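Local structure of eukaryotic translation initiation factor 2A (Schizosaccharomyces pombe, 3WJ9) at residues Q219-V231 with D273-I285. The protein probably directs methionyl-tRNAi to 40S ribosomal subunits in a codon-dependent manner for a few specific mRNAs, this piece being its beta-propeller part. Residues are numbered along the deposited sequence; the frame is centred on the assembly and turned at random.
Sequences QFKWNALGTSLLV and DVCWNADSKEFGI
W276 pushes its indole between N223 and L230. N223 CB lies over the six-membered ring as a CH-pi contact, 3.7 Å from the centroid, and its amide stacks at 20° to the ring plane. L230 packs against the indole from the side opposite N223, CD1 offset toward the rim and CG 3.6 Å from W276 CZ2. L230 CD1 also meets V274 CG1 at 3.7 Å and, more loosely, F283 CD2 at 4.2 Å. At the far end of the indole, S228 CB meets CH2.

Both segments are beta hairpins from the inner two strands of neighbouring propeller blades, so the indole bridges the interface between blades; Y245, on the next strand of the first blade, also touches it.

Two hydrogen bonds cross. W276 NE1 donates to K221 O, modelled at a doubtfully short 2.4 Å; this oxygen also accepts from L230 N within its own hairpin. An alanine in place of W276 would probably leave N223 and L230 facing a gap and deprive K221 O of its indole donor. Between the hairpin turns, L225 N donates to S280 OG at 3.2 Å. With N223 CG between the backbone N and the carbonyl carbon (chi1 49°), the side chain curls so that OD1 accepts from S228 N on an in-plane lone pair.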
loop_
_atom_site.group_PDB
_atom_site.type_symbol
_atom_site.label_atom_id
_atom_site.label_comp_id
_atom_site.label_asym_id
_atom_site.label_seq_id
_atom_site.Cartn_x
_atom_site.Cartn_y
_atom_site.Cartn_z
ATOM N N GLN A 219 -10.667 9.801 -1.007
ATOM C CA GLN A 219 -9.507 8.945 -1.235
ATOM C C GLN A 219 -8.346 9.765 -1.790
ATOM O O GLN A 219 -8.473 10.415 -2.825
ATOM C CB GLN A 219 -9.860 7.799 -2.186
ATOM C CG GLN A 219 -8.807 6.709 -2.271
ATOM C CD GLN A 219 -9.361 5.412 -2.827
ATOM O OE1 GLN A 219 -10.561 5.294 -3.073
ATOM N NE2 GLN A 219 -8.490 4.429 -3.024
ATOM N N PHE A 220 -7.214 9.735 -1.091
ATOM C CA PHE A 220 -6.039 10.499 -1.496
ATOM C C PHE A 220 -5.023 9.634 -2.230
ATOM O O PHE A 220 -4.867 8.452 -1.924
ATOM C CB PHE A 220 -5.378 11.152 -0.281
ATOM C CG PHE A 220 -6.032 12.432 0.149
ATOM C CD1 PHE A 220 -6.023 13.539 -0.679
ATOM C CD2 PHE A 220 -6.649 12.531 1.383
ATOM C CE1 PHE A 220 -6.620 14.719 -0.290
ATOM C CE2 PHE A 220 -7.248 13.710 1.780
ATOM C CZ PHE A 220 -7.234 14.806 0.943
ATOM N N LYS A 221 -4.325 10.231 -3.191
ATOM C CA LYS A 221 -3.325 9.503 -3.963
ATOM C C LYS A 221 -2.165 10.394 -4.398
ATOM O O LYS A 221 -2.118 10.848 -5.541
ATOM C CB LYS A 221 -3.969 8.857 -5.192
ATOM C CG LYS A 221 -3.631 7.389 -5.374
ATOM C CD LYS A 221 -4.823 6.506 -5.046
ATOM C CE LYS A 221 -4.460 5.035 -5.109
ATOM N NZ LYS A 221 -5.639 4.165 -4.857
ATOM N N TRP A 222 -1.233 10.641 -3.481
ATOM C CA TRP A 222 -0.008 11.364 -3.810
ATOM C C TRP A 222 0.838 10.545 -4.786
ATOM O O TRP A 222 0.656 9.333 -4.907
ATOM C CB TRP A 222 0.805 11.675 -2.547
ATOM C CG TRP A 222 0.344 12.876 -1.766
ATOM C CD1 TRP A 222 -0.476 12.880 -0.674
ATOM C CD2 TRP A 222 0.692 14.245 -2.007
ATOM N NE1 TRP A 222 -0.664 14.165 -0.226
ATOM C CE2 TRP A 222 0.042 15.023 -1.030
ATOM C CE3 TRP A 222 1.489 14.890 -2.957
ATOM C CZ2 TRP A 222 0.160 16.409 -0.975
ATOM C CZ3 TRP A 222 1.601 16.266 -2.905
ATOM C CH2 TRP A 222 0.944 17.010 -1.919
ATOM N N ASN A 223 1.755 11.206 -5.486
ATOM C CA ASN A 223 2.722 10.498 -6.317
ATOM C C ASN A 223 4.088 10.479 -5.636
ATOM O O ASN A 223 4.295 11.189 -4.651
ATOM C CB ASN A 223 2.816 11.129 -7.712
ATOM C CG ASN A 223 2.981 12.637 -7.672
ATOM O OD1 ASN A 223 2.400 13.316 -6.828
ATOM N ND2 ASN A 223 3.778 13.169 -8.593
ATOM N N ALA A 224 5.002 9.659 -6.156
ATOM C CA ALA A 224 6.339 9.496 -5.581
ATOM C C ALA A 224 6.990 10.841 -5.285
ATOM O O ALA A 224 7.632 11.022 -4.250
ATOM C CB ALA A 224 7.220 8.678 -6.513
ATOM N N LEU A 225 6.811 11.783 -6.202
ATOM C CA LEU A 225 7.187 13.165 -5.957
ATOM C C LEU A 225 6.008 13.875 -5.302
ATOM O O LEU A 225 4.942 13.997 -5.899
ATOM C CB LEU A 225 7.595 13.854 -7.260
ATOM C CG LEU A 225 8.713 13.131 -8.018
ATOM C CD1 LEU A 225 9.047 13.837 -9.324
ATOM C CD2 LEU A 225 9.951 12.994 -7.142
ATOM N N GLY A 226 6.195 14.331 -4.069
ATOM C CA GLY A 226 5.114 14.938 -3.312
ATOM C C GLY A 226 4.689 16.300 -3.827
ATOM O O GLY A 226 4.695 17.283 -3.085
ATOM N N THR A 227 4.296 16.353 -5.094
ATOM C CA THR A 227 3.910 17.610 -5.722
ATOM C C THR A 227 2.435 17.613 -6.111
ATOM O O THR A 227 1.726 18.592 -5.880
ATOM C CB THR A 227 4.764 17.893 -6.973
ATOM O OG1 THR A 227 4.539 16.869 -7.949
ATOM C CG2 THR A 227 6.240 17.924 -6.612
ATOM N N SER A 228 1.978 16.512 -6.700
ATOM C CA SER A 228 0.608 16.418 -7.191
ATOM C C SER A 228 -0.227 15.463 -6.344
ATOM O O SER A 228 0.317 14.602 -5.659
ATOM C CB SER A 228 0.609 15.971 -8.650
ATOM O OG SER A 228 1.308 16.897 -9.463
ATOM N N LEU A 229 -1.549 15.605 -6.390
ATOM C CA LEU A 229 -2.402 14.810 -5.511
ATOM C C LEU A 229 -3.809 14.559 -6.052
ATOM O O LEU A 229 -4.610 15.487 -6.190
ATOM C CB LEU A 229 -2.504 15.489 -4.146
ATOM C CG LEU A 229 -3.547 14.913 -3.190
ATOM C CD1 LEU A 229 -3.178 13.501 -2.761
ATOM C CD2 LEU A 229 -3.698 15.827 -1.998
ATOM N N LEU A 230 -4.106 13.292 -6.326
ATOM C CA LEU A 230 -5.434 12.881 -6.775
ATOM C C LEU A 230 -6.410 12.766 -5.606
ATOM O O LEU A 230 -6.053 12.284 -4.529
ATOM C CB LEU A 230 -5.358 11.545 -7.512
ATOM C CG LEU A 230 -4.629 11.524 -8.854
ATOM C CD1 LEU A 230 -4.542 10.107 -9.387
ATOM C CD2 LEU A 230 -5.327 12.423 -9.857
ATOM N N VAL A 231 -7.645 13.206 -5.831
ATOM C CA VAL A 231 -8.688 13.166 -4.810
ATOM C C VAL A 231 -9.942 12.486 -5.361
ATOM O O VAL A 231 -10.374 12.779 -6.473
ATOM C CB VAL A 231 -9.044 14.583 -4.311
ATOM C CG1 VAL A 231 -10.029 14.509 -3.157
ATOM C CG2 VAL A 231 -7.787 15.336 -3.889
ATOM N N ASP A 273 -10.164 1.409 -10.722
ATOM C CA ASP A 273 -8.810 1.527 -10.195
ATOM C C ASP A 273 -8.197 2.884 -10.527
ATOM O O ASP A 273 -8.422 3.430 -11.604
ATOM C CB ASP A 273 -7.929 0.405 -10.748
ATOM C CG ASP A 273 -6.870 -0.046 -9.763
ATOM O OD1 ASP A 273 -6.448 0.776 -8.924
ATOM O OD2 ASP A 273 -6.465 -1.226 -9.823
ATOM N N VAL A 274 -7.435 3.434 -9.589
ATOM C CA VAL A 274 -6.695 4.670 -9.829
ATOM C C VAL A 274 -5.236 4.460 -9.424
ATOM O O VAL A 274 -4.957 3.979 -8.328
ATOM C CB VAL A 274 -7.297 5.863 -9.058
ATOM C CG1 VAL A 274 -6.703 7.166 -9.556
ATOM C CG2 VAL A 274 -8.813 5.890 -9.211
ATOM N N CYS A 275 -4.308 4.806 -10.312
ATOM C CA CYS A 275 -2.900 4.495 -10.081
ATOM C C CYS A 275 -1.947 5.485 -10.753
ATOM O O CYS A 275 -2.095 5.801 -11.932
ATOM C CB CYS A 275 -2.597 3.077 -10.573
ATOM S SG CYS A 275 -0.970 2.442 -10.109
ATOM N N TRP A 276 -0.971 5.968 -9.988
ATOM C CA TRP A 276 0.086 6.819 -10.526
ATOM C C TRP A 276 1.128 5.981 -11.255
ATOM O O TRP A 276 1.058 4.755 -11.255
ATOM C CB TRP A 276 0.762 7.620 -9.407
ATOM C CG TRP A 276 -0.029 8.793 -8.918
ATOM C CD1 TRP A 276 -0.892 8.818 -7.863
ATOM C CD2 TRP A 276 -0.017 10.119 -9.459
ATOM N NE1 TRP A 276 -1.424 10.076 -7.716
ATOM C CE2 TRP A 276 -0.902 10.892 -8.683
ATOM C CE3 TRP A 276 0.655 10.726 -10.524
ATOM C CZ2 TRP A 276 -1.133 12.242 -8.940
ATOM C CZ3 TRP A 276 0.424 12.065 -10.776
ATOM C CH2 TRP A 276 -0.462 12.808 -9.988
ATOM N N ASN A 277 2.095 6.645 -11.880
ATOM C CA ASN A 277 3.250 5.950 -12.435
ATOM C C ASN A 277 4.450 6.143 -11.520
ATOM O O ASN A 277 4.548 7.153 -10.824
ATOM C CB ASN A 277 3.570 6.447 -13.846
ATOM C CG ASN A 277 4.346 5.433 -14.661
ATOM O OD1 ASN A 277 4.995 4.542 -14.114
ATOM N ND2 ASN A 277 4.279 5.562 -15.982
ATOM N N ALA A 278 5.358 5.172 -11.524
ATOM C CA ALA A 278 6.536 5.204 -10.661
ATOM C C ALA A 278 7.380 6.466 -10.864
ATOM O O ALA A 278 7.929 7.012 -9.908
ATOM C CB ALA A 278 7.383 3.962 -10.891
ATOM N N ASP A 279 7.470 6.931 -12.108
ATOM C CA ASP A 279 8.236 8.136 -12.426
ATOM C C ASP A 279 7.449 9.414 -12.126
ATOM O O ASP A 279 7.928 10.521 -12.381
ATOM C CB ASP A 279 8.668 8.123 -13.896
ATOM C CG ASP A 279 7.502 7.930 -14.854
ATOM O OD1 ASP A 279 6.337 8.006 -14.412
ATOM O OD2 ASP A 279 7.752 7.710 -16.058
ATOM N N SER A 280 6.236 9.240 -11.605
ATOM C CA SER A 280 5.331 10.342 -11.262
ATOM C C SER A 280 4.969 11.212 -12.466
ATOM O O SER A 280 4.419 12.301 -12.305
ATOM C CB SER A 280 5.941 11.218 -10.164
ATOM O OG SER A 280 6.356 10.438 -9.058
ATOM N N LYS A 281 5.264 10.726 -13.667
ATOM C CA LYS A 281 5.005 11.492 -14.881
ATOM C C LYS A 281 3.630 11.197 -15.464
ATOM O O LYS A 281 2.974 12.090 -16.006
ATOM C CB LYS A 281 6.072 11.207 -15.938
ATOM C CG LYS A 281 7.471 11.656 -15.582
ATOM C CD LYS A 281 8.309 11.807 -16.846
ATOM C CE LYS A 281 7.995 10.719 -17.864
ATOM N NZ LYS A 281 9.131 10.474 -18.794
ATOM N N GLU A 282 3.208 9.939 -15.371
ATOM C CA GLU A 282 1.922 9.529 -15.913
ATOM C C GLU A 282 1.025 8.909 -14.849
ATOM O O GLU A 282 1.453 8.667 -13.722
ATOM C CB GLU A 282 2.115 8.539 -17.065
ATOM C CG GLU A 282 2.805 9.114 -18.292
ATOM C CD GLU A 282 4.318 9.045 -18.203
ATOM O OE1 GLU A 282 4.834 8.553 -17.177
ATOM O OE2 GLU A 282 4.990 9.485 -19.159
ATOM N N PHE A 283 -0.229 8.670 -15.220
ATOM C CA PHE A 283 -1.163 7.920 -14.390
ATOM C C PHE A 283 -2.332 7.433 -15.238
ATOM O O PHE A 283 -2.581 7.955 -16.323
ATOM C CB PHE A 283 -1.659 8.758 -13.199
ATOM C CG PHE A 283 -2.554 9.913 -13.573
ATOM C CD1 PHE A 283 -2.021 11.139 -13.938
ATOM C CD2 PHE A 283 -3.933 9.783 -13.518
ATOM C CE1 PHE A 283 -2.846 12.204 -14.261
ATOM C CE2 PHE A 283 -4.763 10.842 -13.843
ATOM C CZ PHE A 283 -4.219 12.054 -14.215
ATOM N N GLY A 284 -3.041 6.424 -14.744
ATOM C CA GLY A 284 -4.115 5.812 -15.505
ATOM C C GLY A 284 -5.371 5.541 -14.704
ATOM O O GLY A 284 -5.352 5.548 -13.476
ATOM N N ILE A 285 -6.471 5.304 -15.413
ATOM C CA ILE A 285 -7.770 5.085 -14.786
ATOM C C ILE A 285 -8.542 3.953 -15.458
ATOM O O ILE A 285 -8.668 3.919 -16.680
ATOM C CB ILE A 285 -8.644 6.363 -14.829
ATOM C CG1 ILE A 285 -7.906 7.552 -14.211
ATOM C CG2 ILE A 285 -9.970 6.128 -14.124
ATOM C CD1 ILE A 285 -8.676 8.848 -14.278
#